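Local coordinates for uncharacterized CBS-domain protein (Klebsiella pneumoniae subsp. pneumoniae, PDB 3HF7) that is of unknown function but binds AMP in the CBS-domain pair of a larger, probably membrane-embedded protein, at residues S3-D6 / I7-P10; G85-L88 / S89-L92. All coordinates share one frame; numbering follows the deposited sequence.

How the contacts relate
Both contacts are local and lie in series: contact 1 closes within residues 3-10 before contact 2 opens at residues 85-92, so they neither nest nor cross. The first closes the turn from the short helix 4-7 into strand 9-10. The second closes the turn that starts helix 88-98, after the loop following strand 81-83. Their centres are about 10 Å apart, and they meet directly. Val4 N probably donates to Thr86 O at 2.7 Å, Gly85 N probably donates to Asn5 OD1, and Leu88 CD2 packs on the Ser3-Val4 backbone. The N-terminal helix is thereby fastened to a loop far along the chain.

Contact 1 (S3-D6 / I7-P10); sequences SVND and IMVP. With AMP (adenosine monophosphate), chain B.
The amide of Asn5 is met by Met8 at its rim and not over a face: Met8 CE lies 3.6 Å from Asn5 OD1, farther from CG and ND2, and only slightly out of the amide plane. Gly85 N, in the loop before helix 88-98, hydrogen-bonds to the same oxygen. A second flat group, the carboxylate of Asp6, turns back to the start of the helix, where its OD2 accepts from Ser3 N at 2.7 Å, nearly along the C-O axis.

Met8 leaves its backbone with CG between N and the carbonyl carbon, continues extended, and then bends at the sulfur (chi3 65°), which carries CE back over the helix. There it touches Val4 CG1 at 3.5 Å, the two side chains crossing at about a right angle, whereas Asn5 and Met8 run side by side in the same direction. Val105 of strand 102-106 touches both Val4 and Met8.

Two amides grip Val4 O, one three residues on and the other four. Met8 N donates over 3.1 Å with a C=O...N angle of 174°, whereas Ile7 N, at 3.2 Å, sits 56° out of the carbonyl plane. The Ile7 side chain touches Val116, Ile121 and Glu124 and comes within about 4 Å of that of the AMP-binding Asp120.

Ser3, at the N-cap, accepts from Asn5 N through OG at 3.0 Å, while its own N is held by Asp6 OD2. Beyond the helix, Val9 hydrogen-bonds through its backbone to Leu115 and brings CG2 to 3.8 Å from O2' of AMP. The arrangement is a capping box, formed by Ser3 and Asp6, on a short helix that leads into an edge strand lining the AMP pocket of the CBS-domain pair.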
ATOM      1  N   SER A   3      17.128   8.721  -5.607  1.00 37.55           N
ATOM      2  CA  SER A   3      15.969   9.107  -4.804  1.00 36.92           C
ATOM      3  C   SER A   3      14.846   8.089  -4.872  1.00 36.38           C
ATOM      4  O   SER A   3      14.835   7.189  -5.717  1.00 36.22           O
ATOM      5  CB  SER A   3      15.428  10.467  -5.261  1.00 37.14           C
ATOM      6  OG  SER A   3      14.389  10.300  -6.218  1.00 37.52           O
ATOM      7  N   VAL A   4      13.886   8.265  -3.974  1.00 35.71           N
ATOM      8  CA  VAL A   4      12.711   7.427  -3.920  1.00 35.48           C
ATOM      9  C   VAL A   4      12.060   7.264  -5.304  1.00 35.35           C
ATOM     10  O   VAL A   4      11.557   6.187  -5.641  1.00 35.26           O
ATOM     11  CB  VAL A   4      11.728   7.978  -2.857  1.00 35.55           C
ATOM     12  CG1 VAL A   4      10.378   8.337  -3.446  1.00 35.31           C
ATOM     13  CG2 VAL A   4      11.596   7.010  -1.706  1.00 35.23           C
ATOM     14  N   ASN A   5      12.115   8.328  -6.107  1.00 35.19           N
ATOM     15  CA  ASN A   5      11.496   8.355  -7.434  1.00 34.81           C
ATOM     16  C   ASN A   5      12.052   7.268  -8.338  1.00 34.64           C
ATOM     17  O   ASN A   5      11.349   6.747  -9.204  1.00 34.24           O
ATOM     18  CB  ASN A   5      11.682   9.723  -8.102  1.00 34.98           C
ATOM     19  CG  ASN A   5      11.148  10.886  -7.260  1.00 35.66           C
ATOM     20  OD1 ASN A   5      10.387  10.696  -6.302  1.00 37.17           O
ATOM     21  ND2 ASN A   5      11.553  12.099  -7.627  1.00 35.85           N
ATOM     22  N   ASP A   6      13.314   6.912  -8.112  1.00 34.48           N
ATOM     23  CA  ASP A   6      14.004   5.970  -8.978  1.00 34.36           C
ATOM     24  C   ASP A   6      13.578   4.520  -8.790  1.00 34.16           C
ATOM     25  O   ASP A   6      13.705   3.714  -9.717  1.00 34.15           O
ATOM     26  CB  ASP A   6      15.503   6.139  -8.821  1.00 34.49           C
ATOM     27  CG  ASP A   6      15.933   7.549  -9.116  1.00 35.55           C
ATOM     28  OD1 ASP A   6      15.634   8.014 -10.241  1.00 37.74           O
ATOM     29  OD2 ASP A   6      16.530   8.200  -8.231  1.00 35.65           O
ATOM     30  N   ILE A   7      13.043   4.197  -7.611  1.00 33.81           N
ATOM     31  CA  ILE A   7      12.767   2.793  -7.260  1.00 33.27           C
ATOM     32  C   ILE A   7      11.321   2.449  -6.930  1.00 32.82           C
ATOM     33  O   ILE A   7      10.963   1.272  -6.879  1.00 32.82           O
ATOM     34  CB  ILE A   7      13.705   2.285  -6.137  1.00 33.35           C
ATOM     35  CG1 ILE A   7      13.753   3.266  -4.968  1.00 33.21           C
ATOM     36  CG2 ILE A   7      15.107   2.110  -6.688  1.00 33.46           C
ATOM     37  CD1 ILE A   7      13.009   2.831  -3.785  1.00 33.04           C
ATOM     38  N   MET A   8      10.493   3.465  -6.710  1.00 32.14           N
ATOM     39  CA  MET A   8       9.068   3.246  -6.468  1.00 31.48           C
ATOM     40  C   MET A   8       8.428   2.456  -7.618  1.00 31.42           C
ATOM     41  O   MET A   8       8.899   2.519  -8.752  1.00 31.95           O
ATOM     42  CB  MET A   8       8.343   4.587  -6.300  1.00 31.15           C
ATOM     43  CG  MET A   8       8.378   5.430  -7.547  1.00 29.33           C
ATOM     44  SD  MET A   8       7.420   6.933  -7.457  1.00 25.53           S
ATOM     45  CE  MET A   8       8.271   7.837  -6.219  1.00 27.28           C
ATOM     46  N   VAL A   9       7.366   1.709  -7.323  1.00 31.06           N
ATOM     47  CA  VAL A   9       6.522   1.105  -8.356  1.00 30.43           C
ATOM     48  C   VAL A   9       5.607   2.224  -8.874  1.00 30.12           C
ATOM     49  O   VAL A   9       4.958   2.905  -8.069  1.00 30.34           O
ATOM     50  CB  VAL A   9       5.664  -0.046  -7.772  1.00 30.34           C
ATOM     51  CG1 VAL A   9       4.604  -0.523  -8.770  1.00 30.57           C
ATOM     52  CG2 VAL A   9       6.544  -1.206  -7.344  1.00 29.98           C
ATOM     53  N   PRO A  10       5.554   2.427 -10.204  1.00 29.54           N
ATOM     54  CA  PRO A  10       4.801   3.573 -10.717  1.00 29.25           C
ATOM     55  C   PRO A  10       3.313   3.477 -10.398  1.00 29.11           C
ATOM     56  O   PRO A  10       2.754   2.377 -10.342  1.00 28.47           O
ATOM     57  CB  PRO A  10       5.021   3.504 -12.233  1.00 29.24           C
ATOM     58  CG  PRO A  10       6.175   2.575 -12.426  1.00 29.17           C
ATOM     59  CD  PRO A  10       6.119   1.606 -11.290  1.00 29.66           C
TER
HETATM   60  P   AMP B   1       5.273  -8.712  -1.953  1.00 74.49           P
HETATM   61  O1P AMP B   1       4.794  -9.199  -3.310  1.00 73.97           O
HETATM   62  O2P AMP B   1       4.230  -8.036  -1.096  1.00 74.62           O
HETATM   63  O3P AMP B   1       6.124  -9.676  -1.172  1.00 74.98           O
HETATM   64  O5' AMP B   1       6.337  -7.538  -2.298  1.00 74.75           O
HETATM   65  C5' AMP B   1       7.255  -7.629  -3.399  1.00 71.19           C
HETATM   66  C4' AMP B   1       7.492  -6.260  -4.036  1.00 69.25           C
HETATM   67  O4' AMP B   1       6.444  -5.939  -4.950  1.00 67.86           O
HETATM   68  C3' AMP B   1       7.555  -5.105  -3.033  1.00 69.96           C
HETATM   69  O3' AMP B   1       8.887  -4.803  -2.569  1.00 71.65           O
HETATM   70  C2' AMP B   1       6.975  -3.938  -3.800  1.00 68.72           C
HETATM   71  O2' AMP B   1       8.001  -3.209  -4.458  1.00 68.33           O
HETATM   72  C1' AMP B   1       6.080  -4.552  -4.854  1.00 68.20           C
HETATM   73  N9  AMP B   1       4.694  -4.342  -4.356  1.00 67.70           N
HETATM   74  C8  AMP B   1       4.311  -4.634  -3.103  1.00 67.92           C
HETATM   75  N7  AMP B   1       3.009  -4.333  -2.904  1.00 68.20           N
HETATM   76  C5  AMP B   1       2.530  -3.826  -4.039  1.00 67.22           C
HETATM   77  C6  AMP B   1       1.219  -3.307  -4.466  1.00 67.17           C
HETATM   78  N6  AMP B   1       0.170  -3.299  -3.606  1.00 66.17           N
HETATM   79  N1  AMP B   1       1.119  -2.860  -5.741  1.00 68.02           N
HETATM   80  C2  AMP B   1       2.169  -2.874  -6.596  1.00 68.14           C
HETATM   81  N3  AMP B   1       3.395  -3.326  -6.255  1.00 68.29           N
HETATM   82  C4  AMP B   1       3.640  -3.819  -5.006  1.00 67.64           C

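Contact 2 (G85-L88 / S89-L92); sequences GTPL and STQL
Thr86 and Gln91 meet on the closely packed side, where the threonine methyl CG2 comes to 3.4 Å from Gln91 NE2. Thr86 CG2 stands opposite the backbone N about the first torsion, leaving OG1 beside that N (chi1 -69°) and bonded to Pro83 O. Gln91 bends at chi2 (50°), and its NE2 end reaches back to the methyl while OE1 is hydrogen-bonded to Tyr80 OH. The glutamine amide is thus engaged by a polar partner at its oxygen and by an apolar one at its nitrogen.

Two backbone bonds draw the first turn together. Gln91 N donates to Pro87 O at 3.0 Å, nearly straight, and Leu92 N donates to Leu88 O at 2.9 Å. Leu88 starts away from the turn and its side chain touches Glu124 of helix 118-126, while Leu92 reaches Leu122 and Ile125 of the same helix.

Burial separates the two sides: Leu88 and Gln91 are buried, whereas Ser89 and Thr90 are exposed. On this solvent side Thr90 OG1 rests against the proline ring, 3.4 Å from Pro87 CD. Pro87, at the N-cap position, opens helix 88-98, the helical link of the beta-alpha-beta crossover between the parallel strands 81-83 and 102-106 of a CBS domain.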
ATOM      1  N   GLY A  85      10.564  12.437  -4.228  1.00 27.64           N
ATOM      2  CA  GLY A  85      11.968  12.807  -4.325  1.00 27.75           C
ATOM      3  C   GLY A  85      12.751  12.714  -3.034  1.00 27.90           C
ATOM      4  O   GLY A  85      13.899  13.147  -2.963  1.00 27.70           O
ATOM      5  N   THR A  86      12.132  12.154  -2.000  1.00 28.18           N
ATOM      6  CA  THR A  86      12.852  11.876  -0.778  1.00 28.06           C
ATOM      7  C   THR A  86      14.001  10.932  -1.156  1.00 28.52           C
ATOM      8  O   THR A  86      13.801   9.961  -1.904  1.00 28.91           O
ATOM      9  CB  THR A  86      11.910  11.298   0.289  1.00 28.01           C
ATOM     10  OG1 THR A  86      11.011  12.330   0.715  1.00 27.71           O
ATOM     11  CG2 THR A  86      12.666  10.780   1.498  1.00 27.32           C
ATOM     12  N   PRO A  87      15.219  11.244  -0.689  1.00 28.53           N
ATOM     13  CA  PRO A  87      16.385  10.445  -1.059  1.00 28.63           C
ATOM     14  C   PRO A  87      16.408   9.133  -0.297  1.00 28.79           C
ATOM     15  O   PRO A  87      16.008   9.085   0.875  1.00 28.63           O
ATOM     16  CB  PRO A  87      17.574  11.328  -0.649  1.00 28.60           C
ATOM     17  CG  PRO A  87      16.973  12.655  -0.210  1.00 28.39           C
ATOM     18  CD  PRO A  87      15.575  12.371   0.190  1.00 28.47           C
ATOM     19  N   LEU A  88      16.877   8.082  -0.967  1.00 28.98           N
ATOM     20  CA  LEU A  88      16.875   6.734  -0.406  1.00 29.25           C
ATOM     21  C   LEU A  88      17.507   6.704   0.975  1.00 29.58           C
ATOM     22  O   LEU A  88      17.034   6.007   1.882  1.00 29.82           O
ATOM     23  CB  LEU A  88      17.612   5.771  -1.333  1.00 29.11           C
ATOM     24  CG  LEU A  88      17.012   5.580  -2.727  1.00 29.03           C
ATOM     25  CD1 LEU A  88      17.630   4.367  -3.416  1.00 28.70           C
ATOM     26  CD2 LEU A  88      15.508   5.426  -2.628  1.00 29.72           C
ATOM     27  N   SER A  89      18.579   7.477   1.117  1.00 29.71           N
ATOM     28  CA  SER A  89      19.313   7.592   2.369  1.00 29.86           C
ATOM     29  C   SER A  89      18.362   8.012   3.491  1.00 29.85           C
ATOM     30  O   SER A  89      18.226   7.297   4.499  1.00 30.02           O
ATOM     31  CB  SER A  89      20.442   8.615   2.215  1.00 29.76           C
ATOM     32  OG  SER A  89      20.809   8.744   0.844  1.00 30.18           O
ATOM     33  N   THR A  90      17.693   9.155   3.293  1.00 29.55           N
ATOM     34  CA  THR A  90      16.805   9.719   4.305  1.00 29.15           C
ATOM     35  C   THR A  90      15.648   8.775   4.606  1.00 28.83           C
ATOM     36  O   THR A  90      15.311   8.557   5.777  1.00 29.26           O
ATOM     37  CB  THR A  90      16.234  11.087   3.875  1.00 29.26           C
ATOM     38  OG1 THR A  90      17.194  11.776   3.066  1.00 29.60           O
ATOM     39  CG2 THR A  90      15.897  11.935   5.106  1.00 28.96           C
ATOM     40  N   GLN A  91      15.047   8.211   3.556  1.00 27.94           N
ATOM     41  CA  GLN A  91      13.912   7.308   3.738  1.00 26.96           C
ATOM     42  C   GLN A  91      14.300   6.077   4.553  1.00 26.27           C
ATOM     43  O   GLN A  91      13.517   5.640   5.398  1.00 26.65           O
ATOM     44  CB  GLN A  91      13.274   6.909   2.400  1.00 26.86           C
ATOM     45  CG  GLN A  91      11.874   6.324   2.532  1.00 26.19           C
ATOM     46  CD  GLN A  91      10.921   7.171   3.380  1.00 25.70           C
ATOM     47  OE1 GLN A  91      10.266   6.659   4.278  1.00 26.17           O
ATOM     48  NE2 GLN A  91      10.841   8.462   3.090  1.00 26.15           N
ATOM     49  N   LEU A  92      15.506   5.548   4.328  1.00 25.19           N
ATOM     50  CA  LEU A  92      15.991   4.397   5.086  1.00 24.14           C
ATOM     51  C   LEU A  92      15.826   4.622   6.591  1.00 23.62           C
ATOM     52  O   LEU A  92      15.340   3.751   7.306  1.00 23.54           O
ATOM     53  CB  LEU A  92      17.447   4.093   4.744  1.00 24.02           C
ATOM     54  CG  LEU A  92      17.836   2.616   4.601  1.00 23.79           C
ATOM     55  CD1 LEU A  92      19.304   2.500   4.275  1.00 23.80           C
ATOM     56  CD2 LEU A  92      17.523   1.780   5.836  1.00 23.87           C
TER